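Pyridoxal kinase (Lactobacillus plantarum, PDB 3H74) probably catalyses the transfer of a phosphate group from ATP to pyridoxal, giving pyridoxal 5'-phosphate. Local coordinates at residues 57-68 / 88-96; 140-149 / 162-170. All blocks are in the same frame, centred on the assembly; numbering follows the deposited sequence. Where two conformers were deposited one is given.

Read from the N terminus, the chain first closes interaction 1, where 57-68 meets 88-96 across a short connection that carries strand 77-80 of the central sheet. Interaction 2 closes later, between 140-149 and 162-170, and spans a tighter loop without any strand. The two loops are in series, neither nesting nor crossing, and lie about 26 Å apart, centre to centre. Interaction 1 pairs two helices that pack against strands 32-42 and 77-80; interaction 2 joins the helix that follows strand 137-138 to the one that leads towards edge strand 175-176. In both cases the paired helices are near in sequence and packed against strands of the chain.

Interaction 1. Residues 57-68 / 88-96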
ATOM      1  N   LEU A  57      14.583 -11.950  -5.922  1.00  7.39           N
ATOM      2  CA  LEU A  57      14.860 -10.909  -6.916  1.00  7.80           C
ATOM      3  C   LEU A  57      15.847  -9.857  -6.401  1.00  8.31           C
ATOM      4  O   LEU A  57      16.000  -8.786  -6.995  1.00  7.97           O
ATOM      5  CB  LEU A  57      13.558 -10.264  -7.420  1.00  7.58           C
ATOM      6  CG  LEU A  57      12.583 -11.213  -8.124  1.00  6.68           C
ATOM      7  CD1 LEU A  57      11.258 -10.509  -8.418  1.00  6.12           C
ATOM      8  CD2 LEU A  57      13.193 -11.773  -9.399  1.00  6.55           C
ATOM      9  N   SER A  58      16.524 -10.160  -5.298  0.50  9.13           N
ATOM     10  CA  SER A  58      17.464  -9.200  -4.708  0.50  9.76           C
ATOM     11  C   SER A  58      18.593  -8.788  -5.659  0.50  9.99           C
ATOM     12  O   SER A  58      19.064  -7.653  -5.590  0.50 10.62           O
ATOM     13  CB  SER A  58      18.036  -9.715  -3.390  0.50 10.08           C
ATOM     14  OG  SER A  58      18.732 -10.925  -3.597  0.50 10.69           O
ATOM     15  N   THR A  59      19.022  -9.698  -6.533  1.00  9.83           N
ATOM     16  CA  THR A  59      20.077  -9.371  -7.502  1.00 10.89           C
ATOM     17  C   THR A  59      19.521  -8.856  -8.825  1.00 10.01           C
ATOM     18  O   THR A  59      20.278  -8.359  -9.655  1.00 10.61           O
ATOM     19  CB  THR A  59      21.041 -10.565  -7.784  1.00 11.12           C
ATOM     20  OG1 THR A  59      20.351 -11.615  -8.467  1.00 13.74           O
ATOM     21  CG2 THR A  59      21.650 -11.099  -6.505  1.00 13.42           C
ATOM     22  N   TRP A  60      18.203  -8.972  -9.019  1.00  8.78           N
ATOM     23  CA  TRP A  60      17.560  -8.503 -10.246  1.00  7.97           C
ATOM     24  C   TRP A  60      17.182  -7.021 -10.182  1.00  7.17           C
ATOM     25  O   TRP A  60      17.459  -6.290 -11.131  1.00  6.67           O
ATOM     26  CB  TRP A  60      16.345  -9.374 -10.601  1.00  7.55           C
ATOM     27  CG  TRP A  60      15.634  -8.975 -11.877  1.00  6.85           C
ATOM     28  CD1 TRP A  60      16.124  -9.032 -13.163  1.00  7.66           C
ATOM     29  CD2 TRP A  60      14.289  -8.498 -11.985  1.00  6.25           C
ATOM     30  NE1 TRP A  60      15.164  -8.609 -14.055  1.00  6.80           N
ATOM     31  CE2 TRP A  60      14.027  -8.280 -13.359  1.00  6.38           C
ATOM     32  CE3 TRP A  60      13.277  -8.230 -11.054  1.00  6.76           C
ATOM     33  CZ2 TRP A  60      12.793  -7.792 -13.818  1.00  6.05           C
ATOM     34  CZ3 TRP A  60      12.057  -7.737 -11.511  1.00  6.46           C
ATOM     35  CH2 TRP A  60      11.830  -7.517 -12.874  1.00  6.76           C
ATOM     36  N   LEU A  61      16.548  -6.564  -9.095  1.00  7.69           N
ATOM     37  CA  LEU A  61      16.135  -5.156  -9.025  1.00  8.24           C
ATOM     38  C   LEU A  61      17.266  -4.156  -9.306  1.00  7.71           C
ATOM     39  O   LEU A  61      17.044  -3.180 -10.015  1.00  7.49           O
ATOM     40  CB  LEU A  61      15.412  -4.805  -7.711  1.00  8.87           C
ATOM     41  CG  LEU A  61      13.892  -4.673  -7.826  1.00 10.57           C
ATOM     42  CD1 LEU A  61      13.257  -6.003  -8.178  1.00 12.57           C
ATOM     43  CD2 LEU A  61      13.277  -4.107  -6.548  1.00 10.16           C
ATOM     44  N   PRO A  62      18.481  -4.390  -8.753  1.00  7.84           N
ATOM     45  CA  PRO A  62      19.555  -3.453  -9.106  1.00  7.76           C
ATOM     46  C   PRO A  62      19.812  -3.371 -10.613  1.00  7.10           C
ATOM     47  O   PRO A  62      20.095  -2.293 -11.134  1.00  6.96           O
ATOM     48  CB  PRO A  62      20.774  -4.018  -8.364  1.00  8.27           C
ATOM     49  CG  PRO A  62      20.210  -4.834  -7.246  1.00  9.05           C
ATOM     50  CD  PRO A  62      18.942  -5.411  -7.792  1.00  7.45           C
ATOM     51  N   GLN A  63      19.700  -4.502 -11.300  1.00  6.79           N
ATOM     52  CA  GLN A  63      19.868  -4.530 -12.750  1.00  6.50           C
ATOM     53  C   GLN A  63      18.735  -3.822 -13.479  1.00  6.05           C
ATOM     54  O   GLN A  63      18.948  -3.166 -14.494  1.00  5.83           O
ATOM     55  CB  GLN A  63      19.954  -5.963 -13.234  1.00  6.51           C
ATOM     56  CG  GLN A  63      21.043  -6.792 -12.581  1.00  8.37           C
ATOM     57  CD  GLN A  63      21.090  -8.175 -13.166  1.00 10.07           C
ATOM     58  OE1 GLN A  63      21.215  -8.345 -14.381  1.00 11.32           O
ATOM     59  NE2 GLN A  63      20.961  -9.182 -12.305  1.00 10.98           N
ATOM     60  N   VAL A  64      17.514  -3.993 -12.972  1.00  5.29           N
ATOM     61  CA  VAL A  64      16.355  -3.276 -13.511  1.00  5.23           C
ATOM     62  C   VAL A  64      16.573  -1.768 -13.403  1.00  5.58           C
ATOM     63  O   VAL A  64      16.453  -1.053 -14.389  1.00  5.73           O
ATOM     64  CB  VAL A  64      15.047  -3.664 -12.776  1.00  5.25           C
ATOM     65  CG1 VAL A  64      13.875  -2.828 -13.274  1.00  5.68           C
ATOM     66  CG2 VAL A  64      14.747  -5.136 -12.970  1.00  5.49           C
ATOM     67  N   PHE A  65      16.921  -1.295 -12.212  1.00  6.31           N
ATOM     68  CA  PHE A  65      17.115   0.130 -12.010  1.00  6.64           C
ATOM     69  C   PHE A  65      18.268   0.664 -12.855  1.00  6.45           C
ATOM     70  O   PHE A  65      18.171   1.755 -13.418  1.00  6.79           O
ATOM     71  CB  PHE A  65      17.330   0.451 -10.535  1.00  7.03           C
ATOM     72  CG  PHE A  65      16.137   0.139  -9.658  1.00  6.53           C
ATOM     73  CD1 PHE A  65      14.830   0.356 -10.110  1.00  6.88           C
ATOM     74  CD2 PHE A  65      16.324  -0.358  -8.377  1.00  8.01           C
ATOM     75  CE1 PHE A  65      13.731   0.068  -9.298  1.00  7.19           C
ATOM     76  CE2 PHE A  65      15.226  -0.642  -7.560  1.00  8.40           C
ATOM     77  CZ  PHE A  65      13.930  -0.434  -8.035  1.00  8.07           C
ATOM     78  N   ALA A  66      19.346  -0.117 -12.969  1.00  6.53           N
ATOM     79  CA  ALA A  66      20.477   0.290 -13.813  1.00  6.50           C
ATOM     80  C   ALA A  66      20.045   0.403 -15.274  1.00  6.55           C
ATOM     81  O   ALA A  66      20.404   1.355 -15.979  1.00  6.77           O
ATOM     82  CB  ALA A  66      21.609  -0.696 -13.672  1.00  7.24           C
ATOM     83  N   HIS A  67      19.259  -0.570 -15.738  1.00  6.01           N
ATOM     84  CA  HIS A  67      18.765  -0.531 -17.105  1.00  6.23           C
ATOM     85  C   HIS A  67      17.855   0.678 -17.350  1.00  6.23           C
ATOM     86  O   HIS A  67      18.031   1.418 -18.323  1.00  6.23           O
ATOM     87  CB  HIS A  67      18.050  -1.829 -17.477  1.00  6.24           C
ATOM     88  CG  HIS A  67      17.499  -1.811 -18.861  1.00  6.05           C
ATOM     89  ND1 HIS A  67      16.324  -2.448 -19.216  1.00  5.52           N
ATOM     90  CD2 HIS A  67      17.954  -1.203 -19.982  1.00  6.68           C
ATOM     91  CE1 HIS A  67      16.095  -2.243 -20.500  1.00  5.61           C
ATOM     92  NE2 HIS A  67      17.065  -1.488 -20.987  1.00  5.61           N
ATOM     93  N   TRP A  68      16.867   0.870 -16.479  1.00  5.97           N
ATOM     94  CA  TRP A  68      15.971   2.008 -16.633  1.00  6.57           C
ATOM     95  C   TRP A  68      16.738   3.333 -16.644  1.00  7.14           C
ATOM     96  O   TRP A  68      16.401   4.231 -17.408  1.00  7.84           O
ATOM     97  CB  TRP A  68      14.925   2.022 -15.533  1.00  6.42           C
ATOM     98  CG  TRP A  68      13.923   0.899 -15.602  1.00  5.95           C
ATOM     99  CD1 TRP A  68      13.737   0.004 -16.616  1.00  5.79           C
ATOM    100  CD2 TRP A  68      12.945   0.595 -14.612  1.00  5.15           C
ATOM    101  NE1 TRP A  68      12.699  -0.851 -16.314  1.00  6.00           N
ATOM    102  CE2 TRP A  68      12.192  -0.502 -15.088  1.00  5.00           C
ATOM    103  CE3 TRP A  68      12.633   1.142 -13.358  1.00  6.15           C
ATOM    104  CZ2 TRP A  68      11.145  -1.064 -14.344  1.00  5.85           C
ATOM    105  CZ3 TRP A  68      11.593   0.588 -12.623  1.00  6.16           C
ATOM    106  CH2 TRP A  68      10.857  -0.505 -13.124  1.00  5.92           C
ATOM    107  N   LEU A  88      16.776  -4.626  -0.778  1.00 10.99           N
ATOM    108  CA  LEU A  88      15.847  -4.093  -1.773  1.00 10.34           C
ATOM    109  C   LEU A  88      15.228  -2.757  -1.359  1.00  9.97           C
ATOM    110  O   LEU A  88      15.054  -1.881  -2.202  1.00  9.85           O
ATOM    111  CB  LEU A  88      14.773  -5.112  -2.167  1.00 10.79           C
ATOM    112  CG  LEU A  88      15.255  -6.269  -3.050  1.00 11.55           C
ATOM    113  CD1 LEU A  88      14.081  -7.133  -3.492  1.00 14.20           C
ATOM    114  CD2 LEU A  88      16.057  -5.763  -4.257  1.00 12.08           C
ATOM    115  N   CYS A  89      14.929  -2.578  -0.072  1.00  9.87           N
ATOM    116  CA  CYS A  89      14.477  -1.278   0.416  1.00 10.19           C
ATOM    117  C   CYS A  89      15.491  -0.189   0.082  1.00 10.09           C
ATOM    118  O   CYS A  89      15.135   0.886  -0.382  1.00  9.87           O
ATOM    119  CB  CYS A  89      14.255  -1.308   1.924  1.00 10.37           C
ATOM    120  SG  CYS A  89      12.705  -2.062   2.436  1.00 10.92           S
ATOM    121  N   GLN A  90      16.766  -0.491   0.319  1.00 10.44           N
ATOM    122  CA  GLN A  90      17.846   0.459   0.051  1.00 10.88           C
ATOM    123  C   GLN A  90      17.976   0.779  -1.434  1.00 10.50           C
ATOM    124  O   GLN A  90      18.108   1.937  -1.813  1.00 10.87           O
ATOM    125  CB  GLN A  90      19.169  -0.067   0.609  1.00 11.94           C
ATOM    126  CG  GLN A  90      19.180  -0.165   2.126  1.00 13.65           C
ATOM    127  CD  GLN A  90      20.381  -0.921   2.671  1.00 15.09           C
ATOM    128  OE1 GLN A  90      21.059  -1.647   1.948  1.00 17.63           O
ATOM    129  NE2 GLN A  90      20.636  -0.761   3.963  1.00 16.82           N
ATOM    130  N   GLN A  91      17.908  -0.256  -2.266  1.00 10.12           N
ATOM    131  CA  GLN A  91      17.972  -0.084  -3.717  1.00  9.66           C
ATOM    132  C   GLN A  91      16.835   0.788  -4.229  1.00  9.01           C
ATOM    133  O   GLN A  91      17.043   1.705  -5.022  1.00  8.95           O
ATOM    134  CB  GLN A  91      17.919  -1.442  -4.407  1.00  9.71           C
ATOM    135  CG  GLN A  91      19.190  -2.270  -4.242  1.00  9.98           C
ATOM    136  CD  GLN A  91      20.283  -1.915  -5.254  1.00  9.76           C
ATOM    137  OE1 GLN A  91      20.026  -1.263  -6.272  1.00 10.88           O
ATOM    138  NE2 GLN A  91      21.502  -2.352  -4.978  1.00 10.02           N
ATOM    139  N   ILE A  92      15.619   0.494  -3.769  1.00  8.42           N
ATOM    140  CA  ILE A  92      14.446   1.282  -4.153  1.00  8.69           C
ATOM    141  C   ILE A  92      14.579   2.741  -3.697  1.00  8.44           C
ATOM    142  O   ILE A  92      14.311   3.661  -4.464  1.00  8.46           O
ATOM    143  CB  ILE A  92      13.130   0.642  -3.641  1.00  8.31           C
ATOM    144  CG1 ILE A  92      12.902  -0.704  -4.332  1.00  7.76           C
ATOM    145  CG2 ILE A  92      11.931   1.591  -3.841  1.00  8.95           C
ATOM    146  CD1 ILE A  92      11.831  -1.564  -3.677  1.00  8.23           C
ATOM    147  N   THR A  93      15.020   2.936  -2.453  1.00  9.44           N
ATOM    148  CA  THR A  93      15.157   4.283  -1.892  1.00 10.35           C
ATOM    149  C   THR A  93      16.032   5.177  -2.783  1.00 10.44           C
ATOM    150  O   THR A  93      15.645   6.291  -3.134  1.00 10.78           O
ATOM    151  CB  THR A  93      15.708   4.251  -0.445  1.00 10.76           C
ATOM    152  OG1 THR A  93      14.823   3.495   0.392  1.00 11.18           O
ATOM    153  CG2 THR A  93      15.832   5.665   0.125  1.00 10.87           C
ATOM    154  N   THR A  94      17.193   4.670  -3.183  1.00 11.09           N
ATOM    155  CA  THR A  94      18.101   5.496  -3.985  1.00 11.48           C
ATOM    156  C   THR A  94      17.599   5.687  -5.418  1.00 11.09           C
ATOM    157  O   THR A  94      17.771   6.766  -5.998  1.00 11.42           O
ATOM    158  CB  THR A  94      19.537   4.967  -4.006  1.00 12.11           C
ATOM    159  OG1 THR A  94      19.572   3.740  -4.733  1.00 12.08           O
ATOM    160  CG2 THR A  94      20.072   4.759  -2.588  1.00 13.02           C
ATOM    161  N   TYR A  95      16.947   4.665  -5.977  1.00 10.63           N
ATOM    162  CA  TYR A  95      16.377   4.801  -7.314  1.00 10.55           C
ATOM    163  C   TYR A  95      15.316   5.902  -7.352  1.00 10.44           C
ATOM    164  O   TYR A  95      15.305   6.746  -8.250  1.00 10.30           O
ATOM    165  CB  TYR A  95      15.813   3.479  -7.861  1.00 10.41           C
ATOM    166  CG  TYR A  95      15.269   3.685  -9.244  1.00  9.95           C
ATOM    167  CD1 TYR A  95      16.136   3.888 -10.319  1.00  9.91           C
ATOM    168  CD2 TYR A  95      13.893   3.754  -9.482  1.00  9.83           C
ATOM    169  CE1 TYR A  95      15.657   4.110 -11.588  1.00  8.93           C
ATOM    170  CE2 TYR A  95      13.406   3.978 -10.757  1.00  9.44           C
ATOM    171  CZ  TYR A  95      14.292   4.164 -11.802  1.00  9.24           C
ATOM    172  OH  TYR A  95      13.807   4.397 -13.059  1.00 11.15           O
ATOM    173  N   LEU A  96      14.435   5.901  -6.357  1.00 10.65           N
ATOM    174  CA  LEU A  96      13.383   6.911  -6.278  1.00 11.21           C
ATOM    175  C   LEU A  96      13.968   8.320  -6.157  1.00 12.07           C
ATOM    176  O   LEU A  96      13.453   9.267  -6.755  1.00 11.67           O
ATOM    177  CB  LEU A  96      12.440   6.615  -5.111  1.00 11.25           C
ATOM    178  CG  LEU A  96      11.627   5.321  -5.213  1.00 10.87           C
ATOM    179  CD1 LEU A  96      10.937   5.043  -3.877  1.00 10.70           C
ATOM    180  CD2 LEU A  96      10.625   5.347  -6.368  1.00 11.52           C
TER
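Phe65 and Tyr95 lie against each other as an offset stack, ring centroids 4.4 Å apart and planes at 11°. The two side chains reach this position by different first torsions: Phe65 has CG beside its backbone N, whereas in Tyr95 CG is anti to N (chi1 -179°), which sets the tyrosine ring alongside the phenylalanine. The backbone of the second helix places Tyr95 CB over the face of the Phe65 ring, 3.8 Å from its centroid, a CH-pi contact. Ile92 meets the same ring at its edge, CG1 lying 3.9 Å from Phe65 CZ. At the far end of the tyrosine, its OH sits at the edge of the Trp68 indole, 3.5 Å from Trp68 CE3, completing an aromatic cluster that Phe75 extends. One turn back, the bent side chain of Gln91 lays its amide across the Pro62 ring, CD 3.5 Å from Pro62 CG. Nearer the helix starts, Leu88 pushes CD2 against Leu61 CB at 3.6 Å, and the two side chains cross at about a right angle. With helix axes only 11° from parallel, the pair is typical of neighbouring helices in the alpha/beta/alpha fold of the ribokinase superfamily.

Interaction 2. Residues 140-149 / 162-170; sequences PNTTEAALLT and ILPALQAQL. With SO4 (sulfate ion), chain B.
Leu166 wedges its two methyl branches against helix 142-149: CD1 rests on Ala145 CB at 3.7 Å, while CD2 approaches Ala145 O and Leu148 CB. Thr149 crosses this leucine at about a right angle, its CG2 methyl 3.7 Å from Leu166 CD2 and touching Ala165 CB. Ile162 adds a further apolar contact; with CG1 anti to the backbone N (chi1 -167°), its CD1 reaches Ala145 CB at 3.7 Å and the backbone of Ala146. Ala145 turns its CB to the other helix; the axes of the short segments come within 9.5 Å, crossing at 58°. The polar link is made by Gln169, whose extended side chain gives NE2 to Leu148 O at 2.7 Å, almost straight (177°) but from above the carbonyl plane. Arg129 also donates to this oxygen. An alanine in place of Gln169 would remove that amide donor and would probably leave Leu148 O dependent on Arg129 and 162-170 less firmly tied to the helix end. Both helices belong to the alpha/beta core of the ribokinase-like fold, and Ala145 and Leu163 pack on Ile178 of strand 178-183. Further out, Thr149 OG1 turns back to Ala145 O, from the opposite face of its plane to Thr149 N. At the other helix end Asn141 and Glu144 form a capping box: Glu144 N donates to Asn141 OD1 at 2.8 Å, and Asn141 N to Glu144 OE1. Glu144 OE2 is held by the backbone N atoms of Leu110 and Gly111; Asn141 ND2 donates to Gly111 O and, at 2.9 Å, to O2 of a sulfate probably from the crystallisation liquor.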
ATOM      1  N   PRO A 140       0.478   3.158   6.879  1.00  6.68           N
ATOM      2  CA  PRO A 140       0.634   2.121   7.888  1.00  6.93           C
ATOM      3  C   PRO A 140      -0.701   1.708   8.494  1.00  7.22           C
ATOM      4  O   PRO A 140      -1.622   2.527   8.605  1.00  7.83           O
ATOM      5  CB  PRO A 140       1.473   2.823   8.965  1.00  7.20           C
ATOM      6  CG  PRO A 140       1.109   4.269   8.816  1.00  7.64           C
ATOM      7  CD  PRO A 140       1.040   4.449   7.335  1.00  7.04           C
ATOM      8  N   ASN A 141      -0.792   0.452   8.903  1.00  7.01           N
ATOM      9  CA  ASN A 141      -1.830   0.053   9.839  1.00  7.81           C
ATOM     10  C   ASN A 141      -1.368   0.418  11.259  1.00  8.27           C
ATOM     11  O   ASN A 141      -0.311   1.038  11.438  1.00  8.03           O
ATOM     12  CB  ASN A 141      -2.204  -1.434   9.672  1.00  7.99           C
ATOM     13  CG  ASN A 141      -1.055  -2.375   9.991  1.00  7.81           C
ATOM     14  OD1 ASN A 141      -0.184  -2.057  10.796  1.00  8.16           O
ATOM     15  ND2 ASN A 141      -1.055  -3.556   9.372  1.00  7.92           N
ATOM     16  N   THR A 142      -2.154   0.040  12.258  1.00  8.93           N
ATOM     17  CA  THR A 142      -1.897   0.448  13.637  1.00  9.95           C
ATOM     18  C   THR A 142      -0.628  -0.208  14.199  1.00  9.70           C
ATOM     19  O   THR A 142       0.102   0.404  14.982  1.00 10.13           O
ATOM     20  CB  THR A 142      -3.152   0.187  14.509  1.00 10.40           C
ATOM     21  OG1 THR A 142      -4.159   1.147  14.171  1.00 11.20           O
ATOM     22  CG2 THR A 142      -2.854   0.313  15.981  1.00 12.63           C
ATOM     23  N   THR A 143      -0.354  -1.440  13.773  1.00  8.95           N
ATOM     24  CA  THR A 143       0.878  -2.135  14.148  1.00  8.85           C
ATOM     25  C   THR A 143       2.100  -1.424  13.561  1.00  8.56           C
ATOM     26  O   THR A 143       3.094  -1.167  14.253  1.00  8.38           O
ATOM     27  CB  THR A 143       0.855  -3.608  13.675  1.00  9.37           C
ATOM     28  OG1 THR A 143      -0.254  -4.285  14.276  1.00 10.26           O
ATOM     29  CG2 THR A 143       2.130  -4.333  14.059  1.00  8.87           C
ATOM     30  N   GLU A 144       2.014  -1.102  12.277  1.00  8.16           N
ATOM     31  CA  GLU A 144       3.102  -0.454  11.561  1.00  7.96           C
ATOM     32  C   GLU A 144       3.366   0.960  12.066  1.00  8.40           C
ATOM     33  O   GLU A 144       4.511   1.393  12.128  1.00  8.23           O
ATOM     34  CB  GLU A 144       2.813  -0.475  10.066  1.00  7.58           C
ATOM     35  CG  GLU A 144       2.918  -1.890   9.519  1.00  7.43           C
ATOM     36  CD  GLU A 144       2.068  -2.174   8.294  1.00  7.58           C
ATOM     37  OE1 GLU A 144       1.256  -1.316   7.876  1.00  6.99           O
ATOM     38  OE2 GLU A 144       2.227  -3.297   7.767  1.00  7.11           O
ATOM     39  N   ALA A 145       2.312   1.677  12.439  1.00  8.63           N
ATOM     40  CA  ALA A 145       2.473   3.025  12.994  1.00  9.46           C
ATOM     41  C   ALA A 145       3.359   3.002  14.241  1.00  9.66           C
ATOM     42  O   ALA A 145       4.286   3.807  14.377  1.00 10.26           O
ATOM     43  CB  ALA A 145       1.125   3.628  13.313  1.00 10.33           C
ATOM     44  N   ALA A 146       3.064   2.068  15.139  1.00  9.47           N
ATOM     45  CA  ALA A 146       3.830   1.892  16.373  1.00  9.70           C
ATOM     46  C   ALA A 146       5.261   1.432  16.096  1.00  9.63           C
ATOM     47  O   ALA A 146       6.215   1.949  16.692  1.00  9.53           O
ATOM     48  CB  ALA A 146       3.123   0.925  17.307  1.00 10.48           C
ATOM     49  N   LEU A 147       5.429   0.464  15.196  1.00  8.98           N
ATOM     50  CA  LEU A 147       6.771   0.009  14.837  1.00  8.70           C
ATOM     51  C   LEU A 147       7.623   1.160  14.302  1.00  8.58           C
ATOM     52  O   LEU A 147       8.788   1.310  14.674  1.00  8.72           O
ATOM     53  CB  LEU A 147       6.720  -1.131  13.823  1.00  8.69           C
ATOM     54  CG  LEU A 147       6.296  -2.481  14.389  1.00  9.52           C
ATOM     55  CD1 LEU A 147       5.865  -3.365  13.230  1.00  9.27           C
ATOM     56  CD2 LEU A 147       7.398  -3.152  15.211  1.00 10.33           C
ATOM     57  N   LEU A 148       7.038   1.992  13.446  1.00  8.50           N
ATOM     58  CA  LEU A 148       7.789   3.079  12.818  1.00  9.07           C
ATOM     59  C   LEU A 148       8.193   4.171  13.807  1.00  9.97           C
ATOM     60  O   LEU A 148       9.286   4.732  13.693  1.00 10.19           O
ATOM     61  CB  LEU A 148       7.018   3.685  11.645  1.00  8.76           C
ATOM     62  CG  LEU A 148       6.872   2.780  10.422  1.00  8.63           C
ATOM     63  CD1 LEU A 148       5.863   3.389   9.461  1.00  7.96           C
ATOM     64  CD2 LEU A 148       8.202   2.556   9.731  1.00  9.06           C
ATOM     65  N   THR A 149       7.333   4.464  14.774  1.00 10.92           N
ATOM     66  CA  THR A 149       7.664   5.470  15.797  1.00 12.05           C
ATOM     67  C   THR A 149       8.456   4.904  16.982  1.00 12.53           C
ATOM     68  O   THR A 149       9.039   5.674  17.754  1.00 13.37           O
ATOM     69  CB  THR A 149       6.418   6.167  16.358  1.00 12.12           C
ATOM     70  OG1 THR A 149       5.590   5.200  17.006  1.00 12.96           O
ATOM     71  CG2 THR A 149       5.637   6.884  15.264  1.00 13.37           C
ATOM     72  N   ILE A 162       0.470   9.667  18.234  1.00 12.26           N
ATOM     73  CA  ILE A 162       1.141   8.825  17.234  1.00 12.05           C
ATOM     74  C   ILE A 162       1.228   9.461  15.840  1.00 11.74           C
ATOM     75  O   ILE A 162       2.260   9.354  15.175  1.00 12.10           O
ATOM     76  CB  ILE A 162       0.574   7.366  17.215  1.00 12.16           C
ATOM     77  CG1 ILE A 162       1.488   6.429  16.412  1.00 12.30           C
ATOM     78  CG2 ILE A 162      -0.872   7.311  16.721  1.00 11.45           C
ATOM     79  CD1 ILE A 162       1.359   4.959  16.804  1.00 13.07           C
ATOM     80  N   LEU A 163       0.178  10.162  15.415  1.00 11.01           N
ATOM     81  CA  LEU A 163       0.220  10.798  14.099  1.00 10.90           C
ATOM     82  C   LEU A 163       1.303  11.896  13.990  1.00 10.72           C
ATOM     83  O   LEU A 163       2.096  11.868  13.057  1.00 10.44           O
ATOM     84  CB  LEU A 163      -1.160  11.289  13.644  1.00 10.92           C
ATOM     85  CG  LEU A 163      -2.221  10.229  13.311  1.00 11.62           C
ATOM     86  CD1 LEU A 163      -3.580  10.871  13.098  1.00 12.16           C
ATOM     87  CD2 LEU A 163      -1.825   9.413  12.090  1.00 13.66           C
ATOM     88  N   PRO A 164       1.362  12.859  14.945  1.00 11.09           N
ATOM     89  CA  PRO A 164       2.474  13.820  14.880  1.00 11.55           C
ATOM     90  C   PRO A 164       3.867  13.173  14.928  1.00 11.48           C
ATOM     91  O   PRO A 164       4.775  13.624  14.220  1.00 11.35           O
ATOM     92  CB  PRO A 164       2.243  14.707  16.110  1.00 11.76           C
ATOM     93  CG  PRO A 164       0.796  14.617  16.361  1.00 12.20           C
ATOM     94  CD  PRO A 164       0.439  13.189  16.047  1.00 10.94           C
ATOM     95  N   ALA A 165       4.029  12.128  15.738  1.00 12.67           N
ATOM     96  CA  ALA A 165       5.317  11.435  15.832  1.00 13.29           C
ATOM     97  C   ALA A 165       5.694  10.779  14.498  1.00 13.34           C
ATOM     98  O   ALA A 165       6.831  10.903  14.041  1.00 13.94           O
ATOM     99  CB  ALA A 165       5.292  10.413  16.939  1.00 13.80           C
ATOM    100  N   LEU A 166       4.722  10.115  13.875  1.00 13.00           N
ATOM    101  CA  LEU A 166       4.901   9.503  12.558  1.00 13.09           C
ATOM    102  C   LEU A 166       5.252  10.545  11.502  1.00 12.19           C
ATOM    103  O   LEU A 166       6.182  10.363  10.726  1.00 10.92           O
ATOM    104  CB  LEU A 166       3.619   8.789  12.114  1.00 13.58           C
ATOM    105  CG  LEU A 166       3.214   7.365  12.513  1.00 14.94           C
ATOM    106  CD1 LEU A 166       1.792   7.056  12.051  1.00 16.53           C
ATOM    107  CD2 LEU A 166       4.193   6.353  11.928  1.00 14.90           C
ATOM    108  N   GLN A 167       4.505  11.643  11.473  1.00 12.71           N
ATOM    109  CA  GLN A 167       4.639  12.576  10.360  1.00 14.56           C
ATOM    110  C   GLN A 167       5.948  13.363  10.379  1.00 15.71           C
ATOM    111  O   GLN A 167       6.434  13.781   9.330  1.00 16.14           O
ATOM    112  CB  GLN A 167       3.427  13.497  10.278  1.00 15.04           C
ATOM    113  CG  GLN A 167       3.228  14.170   8.928  1.00 14.53           C
ATOM    114  CD  GLN A 167       1.806  14.537   8.739  1.00 16.39           C
ATOM    115  OE1 GLN A 167       0.951  13.663   8.587  1.00 11.99           O
ATOM    116  NE2 GLN A 167       1.520  15.835   8.763  1.00 17.23           N
ATOM    117  N   ALA A 168       6.529  13.537  11.559  1.00 16.66           N
ATOM    118  CA  ALA A 168       7.801  14.251  11.663  1.00 17.37           C
ATOM    119  C   ALA A 168       8.968  13.451  11.067  1.00 18.00           C
ATOM    120  O   ALA A 168      10.022  14.017  10.781  1.00 18.31           O
ATOM    121  CB  ALA A 168       8.077  14.645  13.100  1.00 17.41           C
ATOM    122  N   GLN A 169       8.757  12.145  10.871  1.00 18.31           N
ATOM    123  CA  GLN A 169       9.698  11.249  10.181  1.00 18.89           C
ATOM    124  C   GLN A 169       9.517  11.270   8.677  1.00 18.52           C
ATOM    125  O   GLN A 169      10.064  10.420   7.958  1.00 19.07           O
ATOM    126  CB  GLN A 169       9.422   9.817  10.564  1.00 19.26           C
ATOM    127  CG  GLN A 169       9.833   9.390  11.927  1.00 20.23           C
ATOM    128  CD  GLN A 169       9.732   7.891  12.052  1.00 21.38           C
ATOM    129  OE1 GLN A 169       9.881   7.164  11.063  1.00 22.28           O
ATOM    130  NE2 GLN A 169       9.468   7.414  13.257  1.00 21.89           N
ATOM    131  N   LEU A 170       8.682  12.183   8.217  1.00 17.48           N
ATOM    132  CA  LEU A 170       8.435  12.344   6.807  1.00 16.88           C
ATOM    133  C   LEU A 170       8.938  13.722   6.413  1.00 17.20           C
ATOM    134  O   LEU A 170       9.117  14.598   7.276  1.00 17.43           O
ATOM    135  CB  LEU A 170       6.936  12.188   6.519  1.00 16.35           C
ATOM    136  CG  LEU A 170       6.241  10.886   6.967  1.00 14.47           C
ATOM    137  CD1 LEU A 170       4.750  10.922   6.643  1.00 14.11           C
ATOM    138  CD2 LEU A 170       6.884   9.622   6.362  1.00 13.96           C
TER
HETATM  139  S   SO4 B 281      -3.042  -4.169   5.995  1.00 12.50           S
HETATM  140  O1  SO4 B 281      -1.700  -3.777   5.566  1.00 13.63           O
HETATM  141  O2  SO4 B 281      -3.156  -4.066   7.450  1.00 14.29           O
HETATM  142  O3  SO4 B 281      -4.052  -3.341   5.338  1.00 15.01           O
HETATM  143  O4  SO4 B 281      -3.266  -5.571   5.626  1.00 15.19           O
HETATM  144  O   HOH W   1      10.454   7.983  16.103  1.00 24.71           O